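Side-chain contact in amino acid ABC transporter, periplasmic amino acid-binding protein (Brucella ovis, PDB 4Z9N), which binds glutathione and, as a family 3 periplasmic solute-binding protein, probably delivers such ligands to an ABC transporter for import: residues E72-L77 and I93-S98. Sequence-based numbering, arbitrary orientation.
Sequences ERFTAL and ISRDTS. With NA (sodium ion), chain K; GSH (glutathione), chain U; EDO (1,2-ethanediol), chain V.
Arg73 and Arg95 meet through NH2 and NH2 at 3.3 Å, two donors held together by the alpha-carboxylate of glutathione's gamma-glutamyl residue, which they share. Arg73 NH1 donates to GSH O12 and NH2 to GSH O11 at 3.0 Å, the latter almost straight (179°), so both oxygens are gripped by one guanidinium. Ala70 O takes the NE proton, while Thr89 and Gly140 supply further acceptors to NH1 and NH2; together these bonds fix the rotation of the group. The bidentate pairing is repeated by Arg95 NH1 to GSH O12 at 2.9 Å and Arg95 NH2 to GSH O11, also nearly straight, with its plane turned 76° from that of Arg73; NH1 also bonds Thr90 O. Each carboxylate oxygen thus accepts from both arginines, consistent with a site selecting the alpha-carboxylate of an amino-acid-type ligand in this type of periplasmic binding protein. Phe74 follows, CG anti to the carbonyl carbon (chi1 -60°), which directs the ring at Arg95. Its CZ lies 3.5 Å from Arg95 NE, over one guanidinium face but offset toward the rim. Arg95 crosses Phe74 at about a right angle; 1,2-ethanediol, probably from the crystallisation liquor, accepts from Arg95 NE through O2 (3.0 Å) and, at the guanidinium edge, from NH2 through O1 (2.9 Å).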
# COMPACT_ATOMS: atom_id res chain seq x y z
N GLU D 72 11.84 -1.96 -23.01
CA GLU D 72 11.35 -3.29 -23.35
C GLU D 72 10.75 -4.00 -22.14
O GLU D 72 10.18 -5.09 -22.27
CB GLU D 72 12.49 -4.12 -23.94
CG GLU D 72 13.62 -4.35 -22.98
CD GLU D 72 14.93 -4.73 -23.67
OE1 GLU D 72 14.92 -5.01 -24.89
OE2 GLU D 72 15.96 -4.75 -22.99
N ARG D 73 10.84 -3.39 -20.96
CA ARG D 73 10.45 -4.09 -19.73
C ARG D 73 8.96 -4.47 -19.67
O ARG D 73 8.61 -5.56 -19.22
CB ARG D 73 10.82 -3.24 -18.50
CG ARG D 73 10.27 -1.80 -18.54
CD ARG D 73 10.71 -0.97 -17.33
NE ARG D 73 10.61 0.46 -17.65
CZ ARG D 73 10.52 1.45 -16.76
NH1 ARG D 73 10.47 1.19 -15.45
NH2 ARG D 73 10.46 2.71 -17.18
N PHE D 74 8.07 -3.58 -20.12
CA PHE D 74 6.65 -3.91 -19.99
C PHE D 74 6.23 -4.97 -21.03
O PHE D 74 5.43 -5.86 -20.72
CB PHE D 74 5.79 -2.64 -20.10
CG PHE D 74 6.12 -1.62 -19.06
CD1 PHE D 74 5.89 -1.90 -17.71
CD2 PHE D 74 6.72 -0.42 -19.41
CE1 PHE D 74 6.21 -0.98 -16.72
CE2 PHE D 74 7.05 0.52 -18.44
CZ PHE D 74 6.80 0.24 -17.09
N THR D 75 6.80 -4.88 -22.23
CA THR D 75 6.49 -5.83 -23.30
C THR D 75 6.86 -7.25 -22.88
O THR D 75 6.11 -8.20 -23.10
CB THR D 75 7.23 -5.47 -24.60
OG1 THR D 75 6.91 -4.12 -24.98
CG2 THR D 75 6.82 -6.41 -25.72
N ALA D 76 8.03 -7.37 -22.24
CA ALA D 76 8.54 -8.65 -21.78
C ALA D 76 7.57 -9.30 -20.79
O ALA D 76 7.41 -10.51 -20.79
CB ALA D 76 9.92 -8.49 -21.14
N LEU D 77 6.93 -8.49 -19.94
CA LEU D 77 5.98 -9.04 -18.98
C LEU D 77 4.64 -9.34 -19.66
O LEU D 77 4.04 -10.39 -19.43
CB LEU D 77 5.79 -8.07 -17.81
CG LEU D 77 4.84 -8.47 -16.68
CD1 LEU D 77 5.27 -9.77 -16.00
CD2 LEU D 77 4.74 -7.34 -15.64
N ILE D 93 -0.75 5.47 -12.35
CA ILE D 93 -2.07 5.06 -12.79
C ILE D 93 -2.07 4.54 -14.25
O ILE D 93 -2.74 3.56 -14.54
CB ILE D 93 -3.11 6.19 -12.61
CG1 ILE D 93 -4.52 5.67 -12.89
CG2 ILE D 93 -2.82 7.41 -13.51
CD1 ILE D 93 -5.61 6.67 -12.51
N SER D 94 -1.32 5.17 -15.14
CA SER D 94 -1.34 4.77 -16.54
C SER D 94 -0.76 3.37 -16.72
O SER D 94 -1.22 2.60 -17.57
CB SER D 94 -0.60 5.79 -17.42
OG SER D 94 0.75 5.95 -17.03
N ARG D 95 0.24 3.02 -15.91
CA ARG D 95 0.81 1.68 -15.99
C ARG D 95 -0.14 0.65 -15.36
O ARG D 95 -0.07 -0.54 -15.68
CB ARG D 95 2.19 1.66 -15.33
CG ARG D 95 3.18 2.51 -16.11
CD ARG D 95 4.48 2.67 -15.32
NE ARG D 95 5.49 3.36 -16.12
CZ ARG D 95 6.73 3.61 -15.69
NH1 ARG D 95 7.08 3.23 -14.47
NH2 ARG D 95 7.60 4.23 -16.47
N ASP D 96 -1.06 1.12 -14.52
CA ASP D 96 -2.02 0.26 -13.82
C ASP D 96 -3.27 0.01 -14.69
O ASP D 96 -3.93 -1.03 -14.58
CB ASP D 96 -2.41 0.92 -12.48
CG ASP D 96 -2.86 -0.07 -11.40
OD1 ASP D 96 -2.87 -1.31 -11.61
OD2 ASP D 96 -3.16 0.42 -10.29
N THR D 97 -3.58 0.96 -15.56
CA THR D 97 -4.85 0.91 -16.28
C THR D 97 -4.75 0.59 -17.77
O THR D 97 -5.70 0.11 -18.35
CB THR D 97 -5.59 2.26 -16.19
OG1 THR D 97 -4.75 3.29 -16.74
CG2 THR D 97 -5.91 2.57 -14.75
N SER D 98 -3.61 0.91 -18.37
CA SER D 98 -3.50 0.85 -19.83
C SER D 98 -2.59 -0.26 -20.37
O SER D 98 -2.47 -0.41 -21.59
CB SER D 98 -3.01 2.20 -20.37
OG SER D 98 -1.64 2.43 -20.07
NA NA K . -4.21 -2.76 -13.06
N1 GSH U . 11.46 4.47 -11.90
CA1 GSH U . 11.51 5.11 -13.21
C1 GSH U . 10.46 4.46 -14.11
O11 GSH U . 10.23 4.96 -15.25
O12 GSH U . 9.83 3.43 -13.74
CB1 GSH U . 12.88 4.95 -13.88
CG1 GSH U . 13.18 3.45 -14.06
CD1 GSH U . 14.41 3.29 -14.94
OE1 GSH U . 14.38 2.65 -15.95
N2 GSH U . 15.63 3.94 -14.53
CA2 GSH U . 16.79 3.81 -15.39
C2 GSH U . 17.25 2.35 -15.52
O2 GSH U . 16.95 1.49 -14.76
CB2 GSH U . 17.90 4.77 -14.94
SG2 GSH U . 18.65 4.26 -13.36
N3 GSH U . 18.06 2.04 -16.68
CA3 GSH U . 18.53 0.69 -16.88
C3 GSH U . 18.16 0.26 -18.30
O31 GSH U . 18.68 -0.78 -18.77
O32 GSH U . 17.33 0.94 -18.99
C1 EDO V . 6.44 6.74 -18.52
O1 EDO V . 7.19 5.61 -18.98
C2 EDO V . 4.95 6.55 -18.77
O2 EDO V . 4.49 5.30 -18.22